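Local coordinates for N-acetylglucosamine-6-phosphate deacetylase (Thermotoga maritima, PDB 1O12), which probably removes the acetyl group from N-acetylglucosamine-6-phosphate, as a hydrolase of the NagA family that binds one divalent metal cation per subunit, at residues I190-E195 with H219-I224; C73-M78 with R107-Y112. One frame throughout, in Å; residues are numbered along the deposited sequence.

Interaction 1 of 2, residues I190-E195 with H219-I224; sequences IATFEE and HREIGI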
loop_
_atom_site.group_PDB
_atom_site.type_symbol
_atom_site.label_atom_id
_atom_site.label_comp_id
_atom_site.label_asym_id
_atom_site.label_seq_id
_atom_site.Cartn_x
_atom_site.Cartn_y
_atom_site.Cartn_z
ATOM N N ILE A 190 -6.452 -15.674 8.232
ATOM C CA ILE A 190 -4.990 -15.534 8.258
ATOM C C ILE A 190 -4.445 -16.044 6.941
ATOM O O ILE A 190 -3.252 -16.174 6.771
ATOM C CB ILE A 190 -4.291 -16.314 9.409
ATOM C CG1 ILE A 190 -4.767 -17.762 9.440
ATOM C CG2 ILE A 190 -4.494 -15.598 10.721
ATOM C CD1 ILE A 190 -4.312 -18.477 10.721
ATOM N N ALA A 191 -5.336 -16.325 6.006
ATOM C CA ALA A 191 -4.934 -16.820 4.705
ATOM C C ALA A 191 -3.796 -16.023 4.053
ATOM O O ALA A 191 -3.680 -14.792 4.187
ATOM C CB ALA A 191 -6.141 -16.851 3.774
ATOM N N THR A 192 -2.973 -16.749 3.314
ATOM C CA THR A 192 -1.853 -16.168 2.618
ATOM C C THR A 192 -2.377 -15.568 1.329
ATOM O O THR A 192 -3.550 -15.671 1.016
ATOM C CB THR A 192 -0.831 -17.256 2.255
ATOM O OG1 THR A 192 -1.476 -18.241 1.436
ATOM C CG2 THR A 192 -0.296 -17.938 3.515
ATOM N N PHE A 193 -1.481 -14.947 0.578
ATOM C CA PHE A 193 -1.821 -14.357 -0.697
ATOM C C PHE A 193 -2.312 -15.414 -1.678
ATOM O O PHE A 193 -3.278 -15.176 -2.416
ATOM C CB PHE A 193 -0.601 -13.669 -1.283
ATOM C CG PHE A 193 -0.812 -13.143 -2.668
ATOM C CD1 PHE A 193 -1.497 -11.951 -2.875
ATOM C CD2 PHE A 193 -0.321 -13.836 -3.767
ATOM C CE1 PHE A 193 -1.689 -11.459 -4.141
ATOM C CE2 PHE A 193 -0.509 -13.345 -5.055
ATOM C CZ PHE A 193 -1.197 -12.151 -5.239
ATOM N N GLU A 194 -1.668 -16.580 -1.690
ATOM C CA GLU A 194 -2.069 -17.633 -2.629
ATOM C C GLU A 194 -3.399 -18.286 -2.273
ATOM O O GLU A 194 -4.133 -18.715 -3.169
ATOM C CB GLU A 194 -0.981 -18.726 -2.750
ATOM C CG GLU A 194 0.358 -18.262 -3.391
ATOM C CD GLU A 194 0.214 -17.712 -4.831
ATOM O OE1 GLU A 194 1.177 -17.047 -5.300
ATOM O OE2 GLU A 194 -0.839 -17.941 -5.493
ATOM N N GLU A 195 -3.699 -18.375 -0.977
ATOM C CA GLU A 195 -4.952 -18.984 -0.564
ATOM C C GLU A 195 -6.111 -18.073 -0.913
ATOM O O GLU A 195 -7.183 -18.529 -1.306
ATOM C CB GLU A 195 -4.940 -19.297 0.923
ATOM C CG GLU A 195 -3.985 -20.412 1.266
ATOM C CD GLU A 195 -3.825 -20.599 2.762
ATOM O OE1 GLU A 195 -3.605 -19.595 3.487
ATOM O OE2 GLU A 195 -3.910 -21.768 3.205
ATOM N N HIS A 219 6.878 -8.335 4.259
ATOM C CA HIS A 219 7.838 -8.200 3.158
ATOM C C HIS A 219 7.819 -9.290 2.070
ATOM O O HIS A 219 8.110 -9.008 0.911
ATOM C CB HIS A 219 9.260 -8.051 3.732
ATOM C CG HIS A 219 9.856 -9.334 4.221
ATOM N ND1 HIS A 219 10.695 -10.109 3.447
ATOM C CD2 HIS A 219 9.705 -9.998 5.390
ATOM C CE1 HIS A 219 11.036 -11.197 4.116
ATOM N NE2 HIS A 219 10.448 -11.155 5.298
ATOM N N ARG A 220 7.468 -10.523 2.424
ATOM C CA ARG A 220 7.416 -11.607 1.432
ATOM C C ARG A 220 6.004 -12.227 1.308
ATOM O O ARG A 220 5.544 -12.571 0.216
ATOM C CB ARG A 220 8.439 -12.682 1.803
ATOM C CG ARG A 220 8.866 -13.556 0.648
ATOM C CD ARG A 220 10.068 -14.368 1.076
ATOM N NE ARG A 220 10.585 -15.224 0.015
ATOM C CZ ARG A 220 11.383 -16.259 0.251
ATOM N NH1 ARG A 220 11.727 -16.531 1.510
ATOM N NH2 ARG A 220 11.822 -17.019 -0.756
ATOM N N GLU A 221 5.331 -12.401 2.437
ATOM C CA GLU A 221 3.970 -12.923 2.427
ATOM C C GLU A 221 3.078 -11.694 2.614
ATOM O O GLU A 221 2.923 -11.194 3.746
ATOM C CB GLU A 221 3.747 -13.911 3.576
ATOM C CG GLU A 221 2.320 -14.413 3.662
ATOM C CD GLU A 221 1.812 -14.916 2.332
ATOM O OE1 GLU A 221 2.284 -15.989 1.885
ATOM O OE2 GLU A 221 0.954 -14.231 1.727
ATOM N N ILE A 222 2.509 -11.204 1.514
ATOM C CA ILE A 222 1.681 -10.019 1.587
ATOM C C ILE A 222 0.283 -10.317 2.107
ATOM O O ILE A 222 -0.428 -9.405 2.566
ATOM C CB ILE A 222 1.640 -9.266 0.218
ATOM C CG1 ILE A 222 0.959 -10.102 -0.852
ATOM C CG2 ILE A 222 3.069 -8.939 -0.224
ATOM C CD1 ILE A 222 0.746 -9.325 -2.131
ATOM N N GLY A 223 -0.085 -11.599 2.070
ATOM C CA GLY A 223 -1.379 -12.044 2.574
ATOM C C GLY A 223 -2.616 -11.399 1.959
ATOM O O GLY A 223 -2.563 -10.759 0.886
ATOM N N ILE A 224 -3.748 -11.579 2.637
ATOM C CA ILE A 224 -5.010 -11.010 2.164
ATOM C C ILE A 224 -4.922 -9.491 2.113
ATOM O O ILE A 224 -5.474 -8.862 1.221
ATOM C CB ILE A 224 -6.224 -11.385 3.090
ATOM C CG1 ILE A 224 -6.575 -12.861 2.959
ATOM C CG2 ILE A 224 -7.453 -10.558 2.690
ATOM C CD1 ILE A 224 -8.054 -13.144 3.220
#
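The polar link between the segments is the hydrogen bond from F193 N to E221 OE2, 2.8 Å long with an N-H...O angle of 160°; the donor stands above the carboxylate plane. G223 N donates to the anti lone pair of the same oxygen, E221 OE2, at 2.9 Å, so one atom ties the first turn of helix 193-200 to the loop leading into helix 223-230. The E221 chain is bent about its CB-CG bond (chi2 50°) and crosses the T192 side chain at about a right angle, OE1 lying 3.4 Å from T192 CB. T192 in turn forms a capping box with E195: E195 N donates to T192 OG1, and T192 N to E195 OE1 at 2.9 Å.

Apolar contacts complete the join. I222 and F193 run side by side in the same direction, with CD1 of I222 3.5 Å from CD1 of F193, and the second subunit covers both through its E248. A191 CB also meets I224 CG1 at 4.1 Å. The contact joins the N-terminal ends of two helices of this metallo-dependent hydrolase, the first closed by the capping box just after the iron ligand H188 in sequence, the second led into by a turn whose G223 N is held by E221.

Interaction 2 of 2, residues C73-M78 with R107-Y112; sequences CDFSEM and RKARDY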
loop_
_atom_site.group_PDB
_atom_site.type_symbol
_atom_site.label_atom_id
_atom_site.label_comp_id
_atom_site.label_asym_id
_atom_site.label_seq_id
_atom_site.Cartn_x
_atom_site.Cartn_y
_atom_site.Cartn_z
ATOM N N CYS A 73 -33.985 -9.482 15.153
ATOM C CA CYS A 73 -34.706 -9.189 13.929
ATOM C C CYS A 73 -35.554 -7.956 13.973
ATOM O O CYS A 73 -36.690 -7.964 13.504
ATOM C CB CYS A 73 -35.570 -10.370 13.537
ATOM S SG CYS A 73 -34.667 -11.939 13.439
ATOM N N ASP A 74 -34.993 -6.886 14.526
ATOM C CA ASP A 74 -35.704 -5.620 14.613
ATOM C C ASP A 74 -35.508 -4.854 13.309
ATOM O O ASP A 74 -35.000 -3.743 13.301
ATOM C CB ASP A 74 -35.160 -4.801 15.782
ATOM C CG ASP A 74 -35.119 -5.595 17.070
ATOM O OD1 ASP A 74 -36.204 -5.997 17.542
ATOM O OD2 ASP A 74 -34.011 -5.822 17.612
ATOM N N PHE A 75 -35.914 -5.459 12.205
ATOM C CA PHE A 75 -35.777 -4.842 10.893
ATOM C C PHE A 75 -36.524 -3.519 10.784
ATOM O O PHE A 75 -35.972 -2.522 10.310
ATOM C CB PHE A 75 -36.267 -5.814 9.816
ATOM C CG PHE A 75 -35.635 -7.170 9.907
ATOM C CD1 PHE A 75 -36.426 -8.318 9.956
ATOM C CD2 PHE A 75 -34.248 -7.300 9.986
ATOM C CE1 PHE A 75 -35.851 -9.579 10.086
ATOM C CE2 PHE A 75 -33.649 -8.558 10.121
ATOM C CZ PHE A 75 -34.452 -9.707 10.172
ATOM N N SER A 76 -37.775 -3.500 11.222
ATOM C CA SER A 76 -38.575 -2.289 11.156
ATOM C C SER A 76 -37.919 -1.132 11.875
ATOM O O SER A 76 -37.959 0.002 11.397
ATOM C CB SER A 76 -39.943 -2.518 11.773
ATOM O OG SER A 76 -40.750 -1.379 11.530
ATOM N N GLU A 77 -37.325 -1.404 13.034
ATOM C CA GLU A 77 -36.674 -0.326 13.772
ATOM C C GLU A 77 -35.436 0.136 13.030
ATOM O O GLU A 77 -35.249 1.343 12.824
ATOM C CB GLU A 77 -36.294 -0.739 15.206
ATOM C CG GLU A 77 -37.469 -0.913 16.132
ATOM C CD GLU A 77 -38.196 -2.213 15.878
ATOM O OE1 GLU A 77 -39.309 -2.391 16.427
ATOM O OE2 GLU A 77 -37.654 -3.073 15.137
HETATM N N MSE A 78 -34.597 -0.815 12.624
HETATM C CA MSE A 78 -33.385 -0.473 11.894
HETATM C C MSE A 78 -33.715 0.345 10.654
HETATM O O MSE A 78 -33.135 1.420 10.446
HETATM C CB MSE A 78 -32.640 -1.740 11.500
HETATM C CG MSE A 78 -32.103 -2.493 12.695
HETATM SE SE MSE A 78 -31.176 -4.181 12.317
HETATM C CE MSE A 78 -29.551 -3.480 11.488
ATOM N N ARG A 107 -35.383 -16.467 7.995
ATOM C CA ARG A 107 -36.820 -16.663 7.863
ATOM C C ARG A 107 -37.629 -15.402 8.156
ATOM O O ARG A 107 -38.572 -15.082 7.425
ATOM C CB ARG A 107 -37.265 -17.810 8.779
ATOM C CG ARG A 107 -38.713 -18.235 8.656
ATOM C CD ARG A 107 -38.972 -19.491 9.505
ATOM N NE ARG A 107 -38.657 -19.282 10.925
ATOM C CZ ARG A 107 -37.727 -19.961 11.616
ATOM N NH1 ARG A 107 -36.986 -20.924 11.037
ATOM N NH2 ARG A 107 -37.532 -19.661 12.904
ATOM N N LYS A 108 -37.266 -14.684 9.212
ATOM C CA LYS A 108 -37.981 -13.468 9.552
ATOM C C LYS A 108 -37.683 -12.310 8.596
ATOM O O LYS A 108 -38.532 -11.431 8.367
ATOM C CB LYS A 108 -37.656 -13.059 10.971
ATOM C CG LYS A 108 -38.230 -13.980 12.039
ATOM C CD LYS A 108 -37.996 -13.330 13.412
ATOM C CE LYS A 108 -38.458 -14.196 14.571
ATOM N NZ LYS A 108 -38.542 -13.385 15.829
ATOM N N ALA A 109 -36.481 -12.295 8.034
ATOM C CA ALA A 109 -36.142 -11.241 7.094
ATOM C C ALA A 109 -36.948 -11.510 5.809
ATOM O O ALA A 109 -37.480 -10.573 5.186
ATOM C CB ALA A 109 -34.624 -11.247 6.811
ATOM N N ARG A 110 -37.036 -12.787 5.430
ATOM C CA ARG A 110 -37.792 -13.203 4.250
ATOM C C ARG A 110 -39.263 -12.788 4.405
ATOM O O ARG A 110 -39.866 -12.289 3.458
ATOM C CB ARG A 110 -37.717 -14.728 4.064
ATOM C CG ARG A 110 -38.421 -15.304 2.787
ATOM C CD ARG A 110 -38.860 -16.785 3.014
ATOM N NE ARG A 110 -39.822 -16.901 4.124
ATOM C CZ ARG A 110 -40.131 -18.027 4.765
ATOM N NH1 ARG A 110 -39.570 -19.172 4.427
ATOM N NH2 ARG A 110 -40.977 -18.000 5.782
ATOM N N ASP A 111 -39.826 -12.987 5.596
ATOM C CA ASP A 111 -41.216 -12.623 5.834
ATOM C C ASP A 111 -41.353 -11.104 5.873
ATOM O O ASP A 111 -42.372 -10.531 5.437
ATOM C CB ASP A 111 -41.735 -13.191 7.170
ATOM C CG ASP A 111 -41.798 -14.709 7.200
ATOM O OD1 ASP A 111 -41.842 -15.356 6.127
ATOM O OD2 ASP A 111 -41.827 -15.256 8.320
ATOM N N TYR A 112 -40.334 -10.453 6.430
ATOM C CA TYR A 112 -40.339 -9.014 6.526
ATOM C C TYR A 112 -40.276 -8.393 5.132
ATOM O O TYR A 112 -40.880 -7.358 4.879
ATOM C CB TYR A 112 -39.149 -8.538 7.354
ATOM C CG TYR A 112 -39.141 -7.040 7.533
ATOM C CD1 TYR A 112 -39.892 -6.450 8.537
ATOM C CD2 TYR A 112 -38.427 -6.209 6.662
ATOM C CE1 TYR A 112 -39.944 -5.082 8.686
ATOM C CE2 TYR A 112 -38.465 -4.832 6.797
ATOM C CZ TYR A 112 -39.228 -4.263 7.817
ATOM O OH TYR A 112 -39.272 -2.881 8.016
#
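C73 and K108 bring the two backbones to their nearest approach, CA to CA 6.9 Å, where the start of helix 75-83 meets helix 99-115, and no hydrogen bond crosses between the segments. F75 and Y112 carry most of the contact. CB of F75 sits over the centre of the Y112 ring, 3.6 Å from the centroid and 2° off the ring normal, a CH-pi contact. The two side chains slide past each other in opposite directions, their ring planes turned 56° against each other. The F75 ring reaches A109: CE1 comes to 3.4 Å from A109 CA, and CZ lies 3.7 Å from A109 CB. L121 of strand 121-127 packs on both F75 and Y112.

At the more exposed margins, C73 SG rests against the aliphatic chain of K108, 3.6 Å from CD, while K108 NZ is salt-bridged to E104. CG of Y112 is anti to its backbone N (chi1 -178°), and its ring extends past F75 to S76, where OH lies 3.3 Å from S76 CA and is hydrogen-bonded to E79. An alanine in place of Y112 would probably uncover F75 CB, open a gap beside S76 and leave E79 without this hydroxyl partner. The contact is apolar packing between two helices on the outside of the TIM-barrel-type amidohydrolase domain, against strands 87-93 and 121-127 and away from the metal site.

Overall arrangement
From the N terminus, the chain passes through strands 14-16 to 68-69 before reaching C73-M78. The rest of helix 75-83, strand 87-93 and the first part of helix 99-115 intervene before R107-Y112 returns to it, so interaction 2 closes a loop with 28 residues between its segments. Strands 121-127, 159-164 and 183-186 follow, and interaction 1 closes a second loop, with 23 residues between I190-E195 and H219-I224. The loops come in series, neither nesting nor crossing. Their centres are 38 Å apart, on opposite sides of the chain's centre: interaction 2 ties two outer helices together, whereas interaction 1 joins two helix starts at the interface with the second subunit.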